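Side-chain contacts in histidine acid phosphatase (Bifidobacterium longum subsp. infantis, PDB 6RXD), which probably removes phosphate groups from myo-inositol polyphosphates, phytate among them, and from 2,3-bisphosphoglycerate, as a histidine acid phosphatase of the MINPP type: residues 61-66 and 80-85; 109-114 and 472-477; 235-240 and 345-350. One frame throughout, in Å; residues are numbered along the deposited sequence. Where two conformers were deposited one is given.

Contact 1: residues 61-66 and 80-85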
loop_
_atom_site.group_PDB
_atom_site.type_symbol
_atom_site.label_atom_id
_atom_site.label_comp_id
_atom_site.label_asym_id
_atom_site.label_seq_id
_atom_site.Cartn_x
_atom_site.Cartn_y
_atom_site.Cartn_z
ATOM N N ARG A 61 -11.531 -26.479 3.113
ATOM C CA ARG A 61 -12.803 -27.113 3.464
ATOM C C ARG A 61 -13.557 -27.514 2.193
ATOM O O ARG A 61 -14.151 -28.594 2.124
ATOM C CB ARG A 61 -13.673 -26.176 4.324
ATOM C CG ARG A 61 -12.992 -25.663 5.600
ATOM C CD ARG A 61 -12.749 -26.780 6.634
ATOM N NE ARG A 61 -11.509 -27.526 6.381
ATOM C CZ ARG A 61 -10.290 -27.087 6.694
ATOM N NH1 ARG A 61 -10.122 -25.899 7.270
ATOM N NH2 ARG A 61 -9.226 -27.838 6.428
ATOM N N MET A 62 -13.502 -26.663 1.172
ATOM C CA MET A 62 -14.144 -26.966 -0.105
ATOM C C MET A 62 -13.471 -28.180 -0.747
ATOM O O MET A 62 -14.143 -29.071 -1.294
ATOM C CB MET A 62 -14.054 -25.741 -1.029
ATOM C CG MET A 62 -14.702 -25.915 -2.392
ATOM S SD MET A 62 -14.597 -24.359 -3.307
ATOM C CE MET A 62 -15.552 -24.776 -4.761
ATOM N N ALA A 63 -12.146 -28.233 -0.642
ATOM C CA ALA A 63 -11.374 -29.316 -1.229
ATOM C C ALA A 63 -11.719 -30.639 -0.576
ATOM O O ALA A 63 -11.807 -31.670 -1.256
ATOM C CB ALA A 63 -9.874 -29.029 -1.096
ATOM N N GLU A 64 -11.924 -30.619 0.742
ATOM C CA GLU A 64 -12.245 -31.851 1.454
ATOM C C GLU A 64 -13.599 -32.402 0.995
ATOM O O GLU A 64 -13.770 -33.617 0.827
ATOM C CB GLU A 64 -12.201 -31.612 2.972
ATOM C CG GLU A 64 -10.794 -31.364 3.494
ATOM C CD GLU A 64 -10.754 -30.650 4.831
ATOM O OE1 GLU A 64 -11.812 -30.188 5.310
ATOM O OE2 GLU A 64 -9.653 -30.541 5.410
ATOM N N THR A 65 -14.557 -31.508 0.770
ATOM C CA THR A 65 -15.866 -31.920 0.268
ATOM C C THR A 65 -15.770 -32.450 -1.169
ATOM O O THR A 65 -16.358 -33.482 -1.511
ATOM C CB THR A 65 -16.858 -30.752 0.354
ATOM O OG1 THR A 65 -17.048 -30.408 1.731
ATOM C CG2 THR A 65 -18.205 -31.144 -0.251
ATOM N N ALA A 66 -15.015 -31.751 -2.012
ATOM C CA ALA A 66 -14.785 -32.228 -3.376
ATOM C C ALA A 66 -14.138 -33.614 -3.402
ATOM O O ALA A 66 -14.486 -34.458 -4.229
ATOM C CB ALA A 66 -13.939 -31.224 -4.155
ATOM N N GLU A 80 -2.875 -31.632 -6.655
ATOM C CA GLU A 80 -2.170 -30.367 -6.854
ATOM C C GLU A 80 -2.853 -29.227 -6.106
ATOM O O GLU A 80 -2.168 -28.390 -5.494
ATOM C CB GLU A 80 -2.005 -30.026 -8.343
ATOM C CG GLU A 80 -1.346 -28.673 -8.613
ATOM C CD GLU A 80 0.153 -28.665 -8.344
ATOM O OE1 GLU A 80 0.730 -29.736 -8.048
ATOM O OE2 GLU A 80 0.765 -27.580 -8.442
ATOM N N PHE A 81 -4.178 -29.208 -6.115
ATOM C CA PHE A 81 -4.931 -28.165 -5.419
ATOM C C PHE A 81 -4.673 -28.240 -3.911
ATOM O O PHE A 81 -4.371 -27.233 -3.270
ATOM C CB PHE A 81 -6.420 -28.316 -5.733
ATOM C CG PHE A 81 -7.266 -27.155 -5.284
ATOM C CD1 PHE A 81 -7.172 -25.923 -5.912
ATOM C CD2 PHE A 81 -8.166 -27.309 -4.247
ATOM C CE1 PHE A 81 -7.959 -24.858 -5.491
ATOM C CE2 PHE A 81 -8.965 -26.257 -3.831
ATOM C CZ PHE A 81 -8.863 -25.037 -4.451
ATOM N N VAL A 82 -4.756 -29.441 -3.341
ATOM C CA VAL A 82 -4.520 -29.626 -1.912
ATOM C C VAL A 82 -3.066 -29.289 -1.546
ATOM O O VAL A 82 -2.789 -28.723 -0.489
ATOM C CB VAL A 82 -4.892 -31.066 -1.466
ATOM C CG1 VAL A 82 -4.576 -31.282 0.012
ATOM C CG2 VAL A 82 -6.368 -31.342 -1.739
ATOM N N LYS A 83 -2.129 -29.622 -2.433
ATOM C CA LYS A 83 -0.714 -29.291 -2.191
ATOM C C LYS A 83 -0.494 -27.778 -2.144
ATOM O O LYS A 83 0.261 -27.266 -1.309
ATOM C CB LYS A 83 0.187 -29.894 -3.275
ATOM C CG LYS A 83 1.671 -29.571 -3.088
ATOM C CD LYS A 83 2.545 -30.149 -4.212
ATOM C CE LYS A 83 4.005 -29.736 -4.016
ATOM N NZ LYS A 83 4.885 -30.213 -5.116
ATOM N N ASN A 84 -1.147 -27.060 -3.054
ATOM C CA ASN A 84 -0.996 -25.604 -3.103
ATOM C C ASN A 84 -1.530 -24.972 -1.825
ATOM O O ASN A 84 -0.882 -24.112 -1.214
ATOM C CB ASN A 84 -1.720 -25.019 -4.327
ATOM C CG ASN A 84 -0.960 -25.256 -5.615
ATOM O OD1 ASN A 84 0.266 -25.284 -5.614
ATOM N ND2 ASN A 84 -1.682 -25.450 -6.714
ATOM N N LEU A 85 -2.706 -25.427 -1.407
ATOM C CA LEU A 85 -3.330 -24.886 -0.194
ATOM C C LEU A 85 -2.501 -25.208 1.040
ATOM O O LEU A 85 -2.219 -24.324 1.842
ATOM C CB LEU A 85 -4.757 -25.412 -0.020
ATOM C CG LEU A 85 -5.793 -25.029 -1.075
ATOM C CD1 LEU A 85 -7.092 -25.776 -0.815
ATOM C CD2 LEU A 85 -6.041 -23.551 -1.036
#

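Contact 2: residues 109-114 and 472-477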
loop_
_atom_site.group_PDB
_atom_site.type_symbol
_atom_site.label_atom_id
_atom_site.label_comp_id
_atom_site.label_asym_id
_atom_site.label_seq_id
_atom_site.Cartn_x
_atom_site.Cartn_y
_atom_site.Cartn_z
ATOM N N TYR A 109 14.339 -2.738 2.949
ATOM C CA TYR A 109 15.794 -2.705 3.068
ATOM C C TYR A 109 16.397 -1.994 1.852
ATOM O O TYR A 109 17.260 -1.126 1.989
ATOM C CB TYR A 109 16.316 -4.135 3.193
ATOM C CG TYR A 109 17.801 -4.230 3.482
ATOM C CD1 TYR A 109 18.264 -4.393 4.782
ATOM C CD2 TYR A 109 18.733 -4.165 2.451
ATOM C CE1 TYR A 109 19.614 -4.487 5.051
ATOM C CE2 TYR A 109 20.090 -4.254 2.711
ATOM C CZ TYR A 109 20.520 -4.413 4.014
ATOM O OH TYR A 109 21.868 -4.510 4.278
ATOM N N GLY A 110 15.917 -2.339 0.659
ATOM C CA GLY A 110 16.442 -1.740 -0.558
ATOM C C GLY A 110 16.085 -0.274 -0.687
ATOM O O GLY A 110 16.905 0.547 -1.092
ATOM N N ILE A 111 14.850 0.067 -0.341
ATOM C CA ILE A 111 14.426 1.463 -0.390
ATOM C C ILE A 111 15.308 2.309 0.543
ATOM O O ILE A 111 15.734 3.410 0.174
ATOM C CB ILE A 111 12.934 1.623 -0.040
ATOM C CG1 ILE A 111 12.063 0.921 -1.091
ATOM C CG2 ILE A 111 12.557 3.113 0.007
ATOM C CD1 ILE A 111 10.576 0.791 -0.688
ATOM N N GLY A 112 15.597 1.778 1.730
ATOM C CA GLY A 112 16.475 2.447 2.689
ATOM C C GLY A 112 17.912 2.603 2.216
ATOM O O GLY A 112 18.499 3.682 2.366
ATOM N N GLU A 113 18.486 1.534 1.663
ATOM C CA GLU A 113 19.820 1.609 1.053
ATOM C C GLU A 113 19.878 2.733 0.030
ATOM O O GLU A 113 20.799 3.553 0.036
ATOM C CB GLU A 113 20.159 0.332 0.281
ATOM C CG GLU A 113 20.343 -0.940 1.045
ATOM C CD GLU A 113 20.832 -2.050 0.123
ATOM O OE1 GLU A 113 20.132 -2.359 -0.869
ATOM O OE2 GLU A 113 21.931 -2.588 0.369
ATOM N N ARG A 114 18.905 2.752 -0.878
ATOM C CA ARG A 114 18.925 3.719 -1.970
ATOM C C ARG A 114 18.575 5.137 -1.514
ATOM O O ARG A 114 18.967 6.113 -2.156
ATOM C CB ARG A 114 18.002 3.263 -3.112
ATOM C CG ARG A 114 18.429 1.932 -3.721
ATOM C CD ARG A 114 17.578 1.551 -4.926
ATOM N NE ARG A 114 16.181 1.312 -4.551
ATOM C CZ ARG A 114 15.703 0.131 -4.162
ATOM N NH1 ARG A 114 16.497 -0.932 -4.095
ATOM N NH2 ARG A 114 14.428 0.005 -3.834
ATOM N N TYR A 472 8.217 8.921 -7.172
ATOM C CA TYR A 472 7.032 8.148 -6.810
ATOM C C TYR A 472 7.364 6.710 -7.184
ATOM O O TYR A 472 7.635 6.409 -8.360
ATOM C CB TYR A 472 5.841 8.644 -7.627
ATOM C CG TYR A 472 4.496 7.990 -7.351
ATOM C CD1 TYR A 472 4.199 7.384 -6.132
ATOM C CD2 TYR A 472 3.519 7.988 -8.336
ATOM C CE1 TYR A 472 2.940 6.796 -5.905
ATOM C CE2 TYR A 472 2.277 7.413 -8.131
ATOM C CZ TYR A 472 1.987 6.823 -6.920
ATOM O OH TYR A 472 0.733 6.285 -6.741
ATOM N N ASN A 473 7.400 5.836 -6.184
ATOM C CA ASN A 473 7.889 4.475 -6.363
ATOM C C ASN A 473 9.262 4.462 -7.043
ATOM O O ASN A 473 9.570 3.602 -7.880
ATOM C CB ASN A 473 6.836 3.631 -7.100
ATOM C CG ASN A 473 5.495 3.627 -6.377
ATOM O OD1 ASN A 473 5.457 3.705 -5.154
ATOM N ND2 ASN A 473 4.392 3.538 -7.126
ATOM N N GLU A 474 10.074 5.440 -6.642
ATOM C CA GLU A 474 11.446 5.630 -7.103
ATOM C C GLU A 474 11.598 5.977 -8.582
ATOM O O GLU A 474 12.697 5.910 -9.133
ATOM C CB GLU A 474 12.352 4.477 -6.657
ATOM C CG GLU A 474 12.763 4.627 -5.184
ATOM C CD GLU A 474 13.546 3.444 -4.659
ATOM O OE1 GLU A 474 12.937 2.364 -4.509
ATOM O OE2 GLU A 474 14.763 3.591 -4.387
ATOM N N ASN A 475 10.501 6.384 -9.217
ATOM C CA ASN A 475 10.578 7.006 -10.534
ATOM C C ASN A 475 10.480 8.510 -10.359
ATOM O O ASN A 475 9.602 8.992 -9.647
ATOM C CB ASN A 475 9.428 6.530 -11.423
ATOM C CG ASN A 475 9.477 5.044 -11.689
ATOM O OD1 ASN A 475 10.499 4.518 -12.148
ATOM N ND2 ASN A 475 8.383 4.350 -11.385
ATOM N N GLU A 476 11.379 9.253 -10.993
ATOM C CA GLU A 476 11.294 10.714 -10.943
ATOM C C GLU A 476 10.112 11.168 -11.774
ATOM O O GLU A 476 9.972 10.789 -12.947
ATOM C CB GLU A 476 12.596 11.353 -11.446
ATOM C CG GLU A 476 12.629 12.883 -11.325
ATOM C CD GLU A 476 14.026 13.438 -11.539
ATOM O OE1 GLU A 476 14.868 12.692 -12.082
ATOM O OE2 GLU A 476 14.291 14.600 -11.151
ATOM N N VAL A 477 9.246 11.975 -11.164
ATOM C CA VAL A 477 8.041 12.439 -11.833
ATOM C C VAL A 477 7.881 13.934 -11.621
ATOM O O VAL A 477 8.360 14.481 -10.627
ATOM C CB VAL A 477 6.776 11.706 -11.311
ATOM C CG1 VAL A 477 6.812 10.230 -11.692
ATOM C CG2 VAL A 477 6.627 11.885 -9.800
HETATM O O HOH W 1 14.890 5.138 -1.948
#

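Contact 3: residues 235-240 and 345-350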
loop_
_atom_site.group_PDB
_atom_site.type_symbol
_atom_site.label_atom_id
_atom_site.label_comp_id
_atom_site.label_asym_id
_atom_site.label_seq_id
_atom_site.Cartn_x
_atom_site.Cartn_y
_atom_site.Cartn_z
ATOM N N VAL A 235 -22.019 -9.425 -14.361
ATOM C CA VAL A 235 -22.215 -10.779 -14.878
ATOM C C VAL A 235 -20.913 -11.389 -15.392
ATOM O O VAL A 235 -20.688 -12.600 -15.276
ATOM C CB VAL A 235 -23.296 -10.795 -15.987
ATOM C CG1 VAL A 235 -23.415 -12.170 -16.615
ATOM C CG2 VAL A 235 -24.633 -10.355 -15.418
ATOM N N ASP A 236 -20.048 -10.557 -15.964
ATOM C CA ASP A 236 -18.779 -11.051 -16.487
ATOM C C ASP A 236 -17.817 -11.527 -15.387
ATOM O O ASP A 236 -17.043 -12.470 -15.601
ATOM C CB ASP A 236 -18.111 -10.015 -17.395
ATOM C CG ASP A 236 -18.852 -9.831 -18.711
ATOM O OD1 ASP A 236 -18.631 -8.803 -19.382
ATOM O OD2 ASP A 236 -19.661 -10.716 -19.069
ATOM N N VAL A 237 -17.876 -10.903 -14.213
ATOM C CA VAL A 237 -17.091 -11.399 -13.080
ATOM C C VAL A 237 -17.622 -12.767 -12.646
ATOM O O VAL A 237 -16.844 -13.673 -12.321
ATOM C CB VAL A 237 -17.051 -10.405 -11.896
ATOM C CG1 VAL A 237 -16.378 -11.045 -10.685
ATOM C CG2 VAL A 237 -16.301 -9.132 -12.288
ATOM N N LYS A 238 -18.944 -12.928 -12.668
ATOM C CA LYS A 238 -19.538 -14.220 -12.325
ATOM C C LYS A 238 -19.144 -15.280 -13.350
ATOM O O LYS A 238 -18.864 -16.431 -13.001
ATOM C CB LYS A 238 -21.056 -14.098 -12.178
ATOM C CG LYS A 238 -21.439 -13.283 -10.942
ATOM C CD LYS A 238 -22.934 -13.086 -10.797
ATOM C CE LYS A 238 -23.229 -12.204 -9.589
ATOM N NZ LYS A 238 -22.476 -12.669 -8.387
ATOM N N ARG A 239 -19.113 -14.891 -14.619
ATOM C CA ARG A 239 -18.679 -15.812 -15.666
ATOM C C ARG A 239 -17.217 -16.200 -15.458
ATOM O O ARG A 239 -16.863 -17.373 -15.569
ATOM C CB ARG A 239 -18.885 -15.201 -17.057
ATOM C CG ARG A 239 -20.340 -15.088 -17.454
ATOM C CD ARG A 239 -20.515 -14.181 -18.662
ATOM N NE ARG A 239 -19.921 -14.744 -19.870
ATOM C CZ ARG A 239 -19.707 -14.053 -20.985
ATOM N NH1 ARG A 239 -19.160 -14.643 -22.040
ATOM N NH2 ARG A 239 -20.028 -12.766 -21.041
ATOM N N ALA A 240 -16.376 -15.222 -15.131
ATOM C CA ALA A 240 -14.955 -15.467 -14.886
ATOM C C ALA A 240 -14.762 -16.373 -13.686
ATOM O O ALA A 240 -13.840 -17.187 -13.649
ATOM C CB ALA A 240 -14.225 -14.164 -14.665
ATOM N N PHE A 345 -10.958 -10.054 -11.722
ATOM C CA PHE A 345 -10.931 -10.065 -10.258
ATOM C C PHE A 345 -10.166 -8.866 -9.711
ATOM O O PHE A 345 -10.547 -8.283 -8.692
ATOM C CB PHE A 345 -10.309 -11.369 -9.748
ATOM C CG PHE A 345 -10.983 -12.605 -10.283
ATOM C CD1 PHE A 345 -12.358 -12.637 -10.449
ATOM C CD2 PHE A 345 -10.238 -13.717 -10.660
ATOM C CE1 PHE A 345 -12.988 -13.770 -10.954
ATOM C CE2 PHE A 345 -10.863 -14.852 -11.178
ATOM C CZ PHE A 345 -12.244 -14.872 -11.321
ATOM N N ALA A 346 -9.084 -8.503 -10.396
ATOM C CA ALA A 346 -8.336 -7.301 -10.045
ATOM C C ALA A 346 -9.205 -6.061 -10.152
ATOM O O ALA A 346 -9.103 -5.160 -9.327
ATOM C CB ALA A 346 -7.097 -7.153 -10.936
ATOM N N TRP A 347 -10.043 -5.997 -11.180
ATOM C CA TRP A 347 -10.936 -4.846 -11.300
ATOM C C TRP A 347 -11.914 -4.818 -10.148
ATOM O O TRP A 347 -12.162 -3.765 -9.576
ATOM C CB TRP A 347 -11.696 -4.873 -12.620
ATOM C CG TRP A 347 -12.840 -3.919 -12.645
ATOM C CD1 TRP A 347 -12.775 -2.545 -12.687
ATOM C CD2 TRP A 347 -14.231 -4.254 -12.663
ATOM N NE1 TRP A 347 -14.049 -2.017 -12.708
ATOM C CE2 TRP A 347 -14.958 -3.045 -12.696
ATOM C CE3 TRP A 347 -14.934 -5.461 -12.629
ATOM C CZ2 TRP A 347 -16.356 -3.010 -12.719
ATOM C CZ3 TRP A 347 -16.329 -5.425 -12.644
ATOM C CH2 TRP A 347 -17.021 -4.209 -12.690
ATOM N N ALA A 348 -12.481 -5.974 -9.813
ATOM C CA ALA A 348 -13.416 -6.046 -8.694
ATOM C C ALA A 348 -12.763 -5.527 -7.398
ATOM O O ALA A 348 -13.384 -4.770 -6.649
ATOM C CB ALA A 348 -13.924 -7.475 -8.518
ATOM N N LEU A 349 -11.517 -5.914 -7.137
ATOM C CA LEU A 349 -10.829 -5.423 -5.936
ATOM C C LEU A 349 -10.473 -3.938 -6.039
ATOM O O LEU A 349 -10.664 -3.167 -5.080
ATOM C CB LEU A 349 -9.569 -6.233 -5.640
ATOM C CG LEU A 349 -9.811 -7.678 -5.200
ATOM C CD1 LEU A 349 -8.514 -8.285 -4.655
ATOM C CD2 LEU A 349 -10.909 -7.721 -4.154
ATOM N N ASP A 350 -9.946 -3.541 -7.193
ATOM C CA ASP A 350 -9.528 -2.162 -7.385
ATOM C C ASP A 350 -10.721 -1.235 -7.261
ATOM O O ASP A 350 -10.596 -0.150 -6.728
ATOM C CB ASP A 350 -8.900 -1.964 -8.762
ATOM C CG ASP A 350 -7.429 -2.344 -8.812
ATOM O OD1 ASP A 350 -6.824 -2.608 -7.747
ATOM O OD2 ASP A 350 -6.869 -2.348 -9.933
#

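Contact 1: residues 61-66 and 80-85
A63 meets F81 with its single methyl set against the rim of the ring: CB of A63 lies near the ring plane, 4.0 Å from CD2 of F81 and equally far from CE2. The bond between those two ring carbons therefore faces the alanine, and the methyl meets the rim, not the face. L85, one turn further along, adds its CD1 at 4.3 Å from A63 CB, a looser apolar touch. F81 reaches this place with CG anti to the backbone N (chi1 -169°), beside its own carbonyl carbon. The ring also touches L308 on helix 301-317 and makes an edge-to-face pair with F249. On the other helix, R61 grips E64 side-on: NE to OE1 and NH2 to OE2 are both 2.9 Å and nearly straight, the nitrogens meeting the carboxylate from above its plane. R61 NH1 also bonds Y53 OH. The segment axes approach to 10.5 Å at 157°, close to antiparallel, with A63 abreast of V82. Helices 55-69 and 75-95 follow one another in the chain, and this is the packing of an antiparallel alpha-hairpin; here one alanine packs against the larger side chains F81 and L85.

Contact 2: residues 109-114 and 472-477
The guanidinium of R114 has the carboxylate of E474 at its edge and the carbonyl oxygen of G110 over one face, that oxygen standing 3.3 Å above the plane and over its centre. The two charged planes are 27° apart, nearly coplanar, which suits a two-pronged grip. It is made side-on: R114 NE reaches OE2 of E474 at 2.7 Å, and R114 NH2 reaches OE1 of E474 at 2.9 Å. Both oxygens are met on their syn side, OE2 from somewhat out of the carboxylate plane. The arginine chain bends at chi3 (-65°), which curls it round the acid, with R114 CB and CD each 3.5 Å from E474 OE2. G110 fits beneath it closely, because a beta carbon there would come to about 2.9 Å from R114 NH1.

Both carboxylate oxygens have further partners. OE2 accepts from a water that also donates to I111 O, each bond 2.9 Å, so the acid is tied to the helix backbone as well. OE1 bonds Y16 OH and lies 3.8 Å from I111 CG1. With several donors around a buried group, E474 is probably held as the anion.

E474 occupies the tip of a type I' turn from Y472 to N475, where N473 and E474 have positive phi. The turn joins strands 467-472 and 475-477 in a tight antiparallel hairpin and directs the glutamate at helix 102-118. I111 and E474 both touch Q447 of strand 445-453, while I111 also meets F150 of helix 141-157. R114 and E474 share P19 of an N-terminal loop. The salt bridge thus pins helix 102-118 to the hairpin at the border of the mixed sheet.

Contact 3: residues 235-240 and 345-350
The axes of segments 235-240 and 345-350 pass at 10.6 Å and 131°, with V237 and F345 nearest, their CA atoms 6.9 Å apart. V237 divides its two methyls between two aromatic side chains. CG2 lies near the plane of the W347 indole, 3.7 Å from CZ3, so it meets the benzo edge; CG1, anti to the backbone N (chi1 173°), stands 4.3 Å from F345 CD1. F345 reaches on to the next helical turn, where its CE1 is 3.9 Å from A240 CB and its CZ is 3.7 Å from A240 O. The carbonyl oxygens of V237 and A240 both lie at the rim of this ring, near its plane. An alanine in place of F345 would probably open a gap beside A240 and leave V237 CG1 without its aromatic neighbour. The indole has partners outside the two helices: W347 NE1 bonds Y427 O, and its ring pairs edge-to-face with Y429. Beyond these pairs, F345 also touches S241 and L244 of helix 235-245, and A240 touches D341 of helix 339-357. Helix 301-317 packs against both partners, through Y302 on V237 and M306 on F345.

In the fold
Contacts 1 and 3 lie on the same side of the chain's centre, with their own centres 23 Å apart and nearest atoms about 12 Å apart. Helix 301-317 spans this interval: L308 and L311 touch contact 1, Y302 and M306 touch contact 3. Contact 2 belongs to the mixed-sheet part of the molecule, 40 Å from contact 1 and 32 Å from contact 3 between centres; contact 3 is nested in the loop that contact 2 closes. Between side chains, L85 is about 11 Å from the zinc ligand H326, and A240 about 3 Å from D341, a zinc ligand in another structure of this protein; a bound zinc ion lies about 12 Å from A240.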